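Local coordinates for protein bradyzoite surface antigen BSR4 (Toxoplasma gondii, PDB 2JKS) that probably serves as a surface antigen of the encysted bradyzoite stage of the parasite, built from two SRS domains, and binds zinc ions, at residues G181-P186 with A297-T302; V174-G179 with V273-K278; D93-D98 with D126-D131. One frame throughout, in Å; residues are numbered along the deposited sequence.

Interaction 1 of 3, residues G181-P186 with A297-T302; sequences GSNPNP and APTSCT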
loop_
_atom_site.group_PDB
_atom_site.type_symbol
_atom_site.label_atom_id
_atom_site.label_comp_id
_atom_site.label_asym_id
_atom_site.label_seq_id
_atom_site.Cartn_x
_atom_site.Cartn_y
_atom_site.Cartn_z
ATOM N N GLY A 181 3.345 -9.026 -1.486
ATOM C CA GLY A 181 3.548 -9.246 -2.903
ATOM C C GLY A 181 4.297 -8.150 -3.666
ATOM O O GLY A 181 4.389 -8.219 -4.872
ATOM N N SER A 182 4.837 -7.145 -2.966
ATOM C CA SER A 182 5.394 -5.946 -3.598
ATOM C C SER A 182 6.743 -6.168 -4.228
ATOM O O SER A 182 7.140 -5.409 -5.134
ATOM C CB SER A 182 5.546 -4.843 -2.571
ATOM O OG SER A 182 4.325 -4.281 -2.181
ATOM N N ASN A 183 7.480 -7.186 -3.761
ATOM C CA ASN A 183 8.894 -7.346 -4.175
ATOM C C ASN A 183 9.279 -8.753 -4.626
ATOM O O ASN A 183 10.144 -9.379 -4.025
ATOM C CB ASN A 183 9.802 -6.843 -3.052
ATOM C CG ASN A 183 9.560 -5.365 -2.739
ATOM O OD1 ASN A 183 9.039 -5.025 -1.667
ATOM N ND2 ASN A 183 9.925 -4.485 -3.668
ATOM N N PRO A 184 8.636 -9.258 -5.699
ATOM C CA PRO A 184 8.962 -10.594 -6.175
ATOM C C PRO A 184 10.414 -10.724 -6.638
ATOM O O PRO A 184 10.960 -11.808 -6.582
ATOM C CB PRO A 184 8.016 -10.773 -7.367
ATOM C CG PRO A 184 7.616 -9.406 -7.751
ATOM C CD PRO A 184 7.571 -8.634 -6.507
ATOM N N ASN A 185 10.995 -9.612 -7.124
ATOM C CA ASN A 185 12.326 -9.560 -7.739
ATOM C C ASN A 185 12.869 -8.160 -7.485
ATOM O O ASN A 185 12.103 -7.226 -7.227
ATOM C CB ASN A 185 12.245 -9.685 -9.281
ATOM C CG ASN A 185 11.618 -10.943 -9.716
ATOM O OD1 ASN A 185 12.037 -12.029 -9.307
ATOM N ND2 ASN A 185 10.580 -10.832 -10.543
ATOM N N PRO A 186 14.194 -8.005 -7.604
ATOM C CA PRO A 186 14.752 -6.659 -7.593
ATOM C C PRO A 186 14.187 -5.802 -8.735
ATOM O O PRO A 186 13.856 -6.320 -9.811
ATOM C CB PRO A 186 16.268 -6.891 -7.793
ATOM C CG PRO A 186 16.467 -8.278 -7.204
ATOM C CD PRO A 186 15.238 -9.049 -7.667
ATOM N N ALA A 297 4.062 -4.744 6.236
ATOM C CA ALA A 297 5.336 -4.389 5.604
ATOM C C ALA A 297 6.372 -5.520 5.679
ATOM O O ALA A 297 7.451 -5.321 6.214
ATOM C CB ALA A 297 5.889 -3.089 6.235
ATOM N N PRO A 298 6.036 -6.721 5.167
ATOM C CA PRO A 298 7.033 -7.710 5.413
ATOM C C PRO A 298 8.225 -7.628 4.444
ATOM O O PRO A 298 9.307 -8.051 4.840
ATOM C CB PRO A 298 6.262 -9.037 5.292
ATOM C CG PRO A 298 5.145 -8.773 4.384
ATOM C CD PRO A 298 4.873 -7.277 4.426
ATOM N N THR A 299 8.087 -7.058 3.233
ATOM C CA THR A 299 9.199 -7.189 2.283
ATOM C C THR A 299 10.014 -5.915 2.070
ATOM O O THR A 299 9.542 -4.804 2.328
ATOM C CB THR A 299 8.743 -7.722 0.918
ATOM O OG1 THR A 299 7.886 -6.748 0.298
ATOM C CG2 THR A 299 8.066 -9.097 1.059
ATOM N N SER A 300 11.223 -6.072 1.534
ATOM C CA SER A 300 12.069 -4.916 1.189
ATOM C C SER A 300 12.178 -4.719 -0.318
ATOM O O SER A 300 11.991 -5.642 -1.103
ATOM C CB SER A 300 13.492 -5.081 1.741
ATOM O OG SER A 300 13.417 -5.252 3.134
ATOM N N CYS A 301 12.524 -3.500 -0.688
ATOM C CA CYS A 301 12.642 -3.085 -2.066
ATOM C C CYS A 301 14.111 -3.008 -2.481
ATOM O O CYS A 301 14.861 -2.152 -1.987
ATOM C CB CYS A 301 11.973 -1.730 -2.185
ATOM S SG CYS A 301 11.985 -0.924 -3.815
ATOM N N THR A 302 14.514 -3.891 -3.414
ATOM C CA THR A 302 15.900 -3.934 -3.834
ATOM C C THR A 302 15.991 -3.310 -5.202
ATOM O O THR A 302 15.242 -3.710 -6.116
ATOM C CB THR A 302 16.396 -5.426 -3.921
ATOM O OG1 THR A 302 16.298 -6.049 -2.633
ATOM C CG2 THR A 302 17.795 -5.533 -4.491
HETATM O O HOH W 1 12.385 -5.269 -4.957
#
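With Asn183 CG anti to the carbonyl carbon (chi1 -60°) and Thr299 OG1 between its backbone N and carbonyl carbon (chi1 66°), CG of the asparagine is brought toward the segment 297-302 and the threonine hydroxyl toward the loop 181-186. The two side chains cross obliquely. The asparagine stem also rests on the backbone beyond the threonine: Asn183 CB approaches Ser300 O at 3.2 Å. Thr299 OG1 is secured from outside the pair by a hydrogen bond to Gly179 O.

At the other end, a water bridges the backbones, donating to Asn185 O at 3.0 Å and accepting from Thr302 N at the same 3.0 Å. Pro186 follows directly, and its CA lies 3.3 Å from Thr302 O in a CA-H...O contact bent to 120° at the hydrogen. The two side chains lie side by side and point the same way, Pro186 CB touching Thr302 CG2 at 3.9 Å, while Thr302 OG1 bonds Val225 N. A backbone bond between Thr302 and Val187 then joins strands 187-191 and 301-307, parallel neighbours in one sheet.

The chemistry is mixed along the contact: polar groups of Asn183, Thr299 and Ser300 meet ahead of the strand, in a partly buried setting, while at Thr302 the bridging water, a CA-H...O contact and an apolar touch occur together, next to the direct pairing with Val187. The water thus stands in for a direct backbone partner of Thr302 N, where 181-186 is still loop, just ahead of strand 187-191.

Interaction 2 of 3, residues V174-G179 with V273-K278; sequences VTCAYG and VGCVPK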
loop_
_atom_site.group_PDB
_atom_site.type_symbol
_atom_site.label_atom_id
_atom_site.label_comp_id
_atom_site.label_asym_id
_atom_site.label_seq_id
_atom_site.Cartn_x
_atom_site.Cartn_y
_atom_site.Cartn_z
ATOM N N VAL A 174 12.260 5.311 -8.972
ATOM C CA VAL A 174 11.806 4.084 -8.348
ATOM C C VAL A 174 10.871 4.409 -7.186
ATOM O O VAL A 174 11.187 5.268 -6.322
ATOM C CB VAL A 174 12.967 3.190 -7.863
ATOM C CG1 VAL A 174 12.406 1.949 -7.181
ATOM C CG2 VAL A 174 13.846 2.862 -9.042
ATOM N N THR A 175 9.688 3.798 -7.264
ATOM C CA THR A 175 8.684 3.777 -6.166
ATOM C C THR A 175 8.722 2.447 -5.441
ATOM O O THR A 175 8.347 1.408 -5.990
ATOM C CB THR A 175 7.242 4.053 -6.691
ATOM O OG1 THR A 175 7.255 5.284 -7.427
ATOM C CG2 THR A 175 6.230 4.152 -5.540
ATOM N N CYS A 176 9.220 2.478 -4.208
ATOM C CA CYS A 176 9.362 1.264 -3.400
ATOM C C CYS A 176 8.092 1.048 -2.570
ATOM O O CYS A 176 7.497 1.999 -2.075
ATOM C CB CYS A 176 10.582 1.348 -2.447
ATOM S SG CYS A 176 12.186 1.013 -3.241
ATOM N N ALA A 177 7.710 -0.213 -2.461
ATOM C CA ALA A 177 6.653 -0.655 -1.544
ATOM C C ALA A 177 7.124 -1.927 -0.820
ATOM O O ALA A 177 8.229 -2.425 -1.063
ATOM C CB ALA A 177 5.337 -0.858 -2.303
ATOM N N TYR A 178 6.303 -2.441 0.101
ATOM C CA TYR A 178 6.791 -3.292 1.179
ATOM C C TYR A 178 5.740 -4.359 1.535
ATOM O O TYR A 178 5.914 -5.111 2.517
ATOM C CB TYR A 178 7.096 -2.438 2.450
ATOM C CG TYR A 178 7.915 -1.200 2.145
ATOM C CD1 TYR A 178 9.297 -1.307 1.886
ATOM C CD2 TYR A 178 7.310 0.058 2.037
ATOM C CE1 TYR A 178 10.034 -0.214 1.504
ATOM C CE2 TYR A 178 8.047 1.153 1.699
ATOM C CZ TYR A 178 9.397 1.004 1.402
ATOM O OH TYR A 178 10.100 2.106 1.096
ATOM N N GLY A 179 4.689 -4.453 0.720
ATOM C CA GLY A 179 3.677 -5.508 0.883
ATOM C C GLY A 179 4.198 -6.899 0.664
ATOM O O GLY A 179 5.233 -7.083 0.027
ATOM N N VAL A 273 21.045 -0.494 -4.094
ATOM C CA VAL A 273 20.494 0.236 -2.983
ATOM C C VAL A 273 18.994 -0.115 -2.912
ATOM O O VAL A 273 18.509 -0.963 -3.649
ATOM C CB VAL A 273 20.616 1.762 -3.185
ATOM C CG1 VAL A 273 22.063 2.209 -3.153
ATOM C CG2 VAL A 273 19.982 2.154 -4.540
ATOM N N GLY A 274 18.286 0.520 -1.988
ATOM C CA GLY A 274 16.858 0.320 -1.913
ATOM C C GLY A 274 16.237 0.903 -0.676
ATOM O O GLY A 274 16.732 1.907 -0.101
ATOM N N CYS A 275 15.116 0.283 -0.295
ATOM C CA CYS A 275 14.290 0.744 0.816
ATOM C C CYS A 275 13.902 -0.440 1.658
ATOM O O CYS A 275 13.441 -1.474 1.152
ATOM C CB CYS A 275 13.032 1.473 0.297
ATOM S SG CYS A 275 13.313 2.907 -0.755
ATOM N N VAL A 276 14.113 -0.294 2.968
ATOM C CA VAL A 276 13.643 -1.292 3.937
ATOM C C VAL A 276 12.510 -0.707 4.777
ATOM O O VAL A 276 12.438 0.526 4.941
ATOM C CB VAL A 276 14.831 -1.862 4.803
ATOM C CG1 VAL A 276 15.877 -2.488 3.876
ATOM C CG2 VAL A 276 15.472 -0.752 5.597
ATOM N N PRO A 277 11.569 -1.571 5.246
ATOM C CA PRO A 277 10.486 -1.036 6.091
ATOM C C PRO A 277 11.081 -0.336 7.309
ATOM O O PRO A 277 12.062 -0.849 7.903
ATOM C CB PRO A 277 9.702 -2.300 6.548
ATOM C CG PRO A 277 10.043 -3.364 5.600
ATOM C CD PRO A 277 11.430 -3.021 5.007
ATOM N N LYS A 278 10.545 0.831 7.651
ATOM C CA LYS A 278 11.238 1.683 8.607
ATOM C C LYS A 278 11.339 1.075 9.998
ATOM O O LYS A 278 10.419 0.404 10.460
ATOM C CB LYS A 278 10.678 3.097 8.635
ATOM C CG LYS A 278 9.353 3.308 9.298
ATOM C CD LYS A 278 9.000 4.818 9.200
ATOM C CE LYS A 278 10.271 5.729 9.205
ATOM N NZ LYS A 278 10.889 5.971 7.827
#
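Cys176 faces Cys275 and Tyr178 faces Pro277, each pair with CA atoms 6.5 Å apart, on two chains that run in roughly the same direction. The cysteines come first. Both SG atoms lie anti to their own carbonyl carbons, and this brings Cys176 SG to 3.3 Å from Cys275 SG without a bond between them, since Cys176 is joined to Cys301 and Cys275 to Cys202. Two disulfides are therefore packed sulfur against sulfur.

Tyr178 covers the next step with its ring edge. Cys275 CB sits near the ring plane, 3.6 Å from Tyr178 CE1 and only 3.1 Å from Tyr178 OH, and Cys275 O also lies in plane at the edge. The phenol oxygen hydrogen-bonds to Cys202 O, so one buried tyrosine touches one half-cystine and holds the backbone of its partner. Further along, Pro277 comes at an oblique angle, its CD 4.2 Å from Tyr178 CD1.

The contact bridges the two sheets of the second SRS domain. Strand 173-175 lies beside 197-201 in one sheet, while 269-277 pairs with 301-307 in the other. The Cys176-Cys301 and Cys202-Cys275 disulfides both cross between these layers, and Ile200 of strand 197-201 packs on Cys275.

Interaction 3 of 3, residues D93-D98 with D126-D131; sequences DLLETD and DLPLTD. With ZN (zinc ion), chain F.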
loop_
_atom_site.group_PDB
_atom_site.type_symbol
_atom_site.label_atom_id
_atom_site.label_comp_id
_atom_site.label_asym_id
_atom_site.label_seq_id
_atom_site.Cartn_x
_atom_site.Cartn_y
_atom_site.Cartn_z
ATOM N N ASP A 93 -6.688 8.126 4.895
ATOM C CA ASP A 93 -5.819 7.992 6.059
ATOM C C ASP A 93 -5.329 6.567 6.285
ATOM O O ASP A 93 -4.165 6.376 6.581
ATOM C CB ASP A 93 -6.506 8.500 7.319
ATOM C CG ASP A 93 -6.472 10.018 7.445
ATOM O OD1 ASP A 93 -5.740 10.679 6.668
ATOM O OD2 ASP A 93 -7.186 10.540 8.325
ATOM N N LEU A 94 -6.205 5.569 6.167
ATOM C CA LEU A 94 -5.800 4.163 6.290
ATOM C C LEU A 94 -4.797 3.810 5.186
ATOM O O LEU A 94 -3.790 3.169 5.450
ATOM C CB LEU A 94 -7.003 3.218 6.213
ATOM C CG LEU A 94 -6.713 1.701 6.324
ATOM C CD1 LEU A 94 -6.061 1.304 7.629
ATOM C CD2 LEU A 94 -7.946 0.933 6.185
ATOM N N LEU A 95 -5.048 4.296 3.974
ATOM C CA LEU A 95 -4.220 3.935 2.820
ATOM C C LEU A 95 -2.946 4.760 2.738
ATOM O O LEU A 95 -2.005 4.431 1.977
ATOM C CB LEU A 95 -5.020 4.063 1.515
ATOM C CG LEU A 95 -6.178 3.043 1.424
ATOM C CD1 LEU A 95 -6.947 3.208 0.154
ATOM C CD2 LEU A 95 -5.733 1.544 1.603
ATOM N N GLU A 96 -2.936 5.840 3.523
ATOM C CA GLU A 96 -1.834 6.806 3.563
ATOM C C GLU A 96 -1.553 7.392 2.203
ATOM O O GLU A 96 -0.403 7.498 1.813
ATOM C CB GLU A 96 -0.571 6.183 4.131
ATOM C CG GLU A 96 -0.627 5.956 5.587
ATOM C CD GLU A 96 0.600 5.265 6.080
ATOM O OE1 GLU A 96 0.461 4.185 6.668
ATOM O OE2 GLU A 96 1.719 5.770 5.864
ATOM N N THR A 97 -2.611 7.785 1.504
ATOM C CA THR A 97 -2.509 8.260 0.140
ATOM C C THR A 97 -3.067 9.677 0.033
ATOM O O THR A 97 -3.636 10.186 0.996
ATOM C CB THR A 97 -3.140 7.227 -0.890
ATOM O OG1 THR A 97 -4.462 6.843 -0.471
ATOM C CG2 THR A 97 -2.244 5.948 -1.025
ATOM N N ASP A 98 -2.881 10.326 -1.123
ATOM C CA ASP A 98 -3.138 11.779 -1.285
ATOM C C ASP A 98 -4.540 12.124 -1.735
ATOM O O ASP A 98 -5.017 13.222 -1.486
ATOM C CB ASP A 98 -2.187 12.390 -2.338
ATOM C CG ASP A 98 -0.714 12.246 -1.975
ATOM O OD1 ASP A 98 -0.368 12.267 -0.765
ATOM O OD2 ASP A 98 0.093 12.124 -2.925
ATOM N N ASP A 126 -4.011 4.990 -5.620
ATOM C CA ASP A 126 -4.567 4.786 -4.283
ATOM C C ASP A 126 -3.944 3.586 -3.597
ATOM O O ASP A 126 -4.140 3.381 -2.390
ATOM C CB ASP A 126 -6.094 4.585 -4.289
ATOM C CG ASP A 126 -6.855 5.771 -4.852
ATOM O OD1 ASP A 126 -6.473 6.937 -4.649
ATOM O OD2 ASP A 126 -7.901 5.523 -5.462
ATOM N N LEU A 127 -3.254 2.753 -4.366
ATOM C CA LEU A 127 -2.706 1.489 -3.800
ATOM C C LEU A 127 -1.616 1.829 -2.789
ATOM O O LEU A 127 -0.751 2.626 -3.120
ATOM C CB LEU A 127 -2.178 0.585 -4.911
ATOM C CG LEU A 127 -3.235 -0.014 -5.818
ATOM C CD1 LEU A 127 -2.514 -0.841 -6.896
ATOM C CD2 LEU A 127 -4.198 -0.846 -4.956
ATOM N N PRO A 128 -1.694 1.273 -1.544
ATOM C CA PRO A 128 -0.794 1.649 -0.433
ATOM C C PRO A 128 0.634 1.089 -0.621
ATOM O O PRO A 128 0.858 0.242 -1.477
ATOM C CB PRO A 128 -1.496 1.040 0.812
ATOM C CG PRO A 128 -2.237 -0.136 0.270
ATOM C CD PRO A 128 -2.713 0.287 -1.108
ATOM N N LEU A 129 1.592 1.607 0.134
ATOM C CA LEU A 129 2.966 1.039 0.180
ATOM C C LEU A 129 3.090 -0.196 1.035
ATOM O O LEU A 129 4.092 -0.927 0.967
ATOM C CB LEU A 129 3.934 2.103 0.692
ATOM C CG LEU A 129 3.947 3.388 -0.114
ATOM C CD1 LEU A 129 4.938 4.400 0.485
ATOM C CD2 LEU A 129 4.199 3.132 -1.585
ATOM N N THR A 130 2.080 -0.419 1.881
ATOM C CA THR A 130 2.040 -1.561 2.748
ATOM C C THR A 130 0.642 -2.189 2.671
ATOM O O THR A 130 -0.314 -1.498 2.317
ATOM C CB THR A 130 2.380 -1.174 4.233
ATOM O OG1 THR A 130 1.438 -0.210 4.682
ATOM C CG2 THR A 130 3.799 -0.542 4.327
ATOM N N ASP A 131 0.549 -3.470 3.018
ATOM C CA ASP A 131 -0.742 -4.195 2.987
ATOM C C ASP A 131 -1.700 -3.614 4.012
ATOM O O ASP A 131 -1.300 -3.394 5.139
ATOM C CB ASP A 131 -0.535 -5.695 3.205
ATOM C CG ASP A 131 0.283 -6.345 2.089
ATOM O OD1 ASP A 131 0.218 -5.892 0.923
ATOM O OD2 ASP A 131 0.982 -7.331 2.360
HETATM ZN ZN ZN F . 2.501 3.669 7.223
HETATM O O HOH W 2 0.585 3.758 1.815
HETATM O O HOH W 3 2.677 4.479 9.508
#
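Leu95 and Pro128 meet where a short helix ends in a Schellman motif whose positive-phi residue, Glu96 (phi 57°), is also a zinc ligand. The motif is closed by Thr97 N to Lys92 O and by a weak bond from Glu96 N to Asp93 O. Beyond CG the Glu96 chain is extended, and its carboxylate grips the zinc unevenly, with OE1 at 2.2 Å and OE2 at a longer 2.6 Å. A water and Asp205 complete the ligands seen, and Lys132 NZ hydrogen-bonds to Glu96 OE1, which would help to balance its charge.

Away from the metal, the helix end leans on the loop 126-131. Leu95 meets Pro128 through CD2, 4.1 Å from Pro128 CG, and Leu95 O lies 3.6 Å from Pro128 CB. The same carbonyl accepts a hydrogen bond from a water at 2.7 Å, and that water accepts one from Leu129 N, tying the two backbones together. The Thr97 CG2 methyl, anti to its own carbonyl carbon, lies 3.5 Å from Asp126 O.

Helix 91-95 follows strand 83-89 of the six-stranded sheet, and Leu94 and Leu95 pack on Phe134 and Lys132 of strand 132-141. The loop 126-131 leads into that same strand from 116-121 of the other sheet, placing the contact at the end of the first SRS domain that meets the second.

In the fold
Interactions 1 and 2, with centres 7 Å apart, interlock within the second SRS domain: the disulfide Cys176-Cys301 (SG to SG 2.0 Å) joins them, their segments alternate along the chain, and strands 269-277 and 301-307 are neighbours in one sheet. Interaction 3 lies across the domain junction, about 14 Å from interaction 2 and 16 Å from interaction 1, centre to centre. Tyr178 N is 2.8 Å from Leu129 O, a probable hydrogen bond, and Ala297 CB packs on Thr130 CG2. The zinc held by Glu96 and Asp205 spans the same junction, its nearest approach to the Tyr178 side chain about 8 Å, consistent with metal and backbone both helping to join the domains.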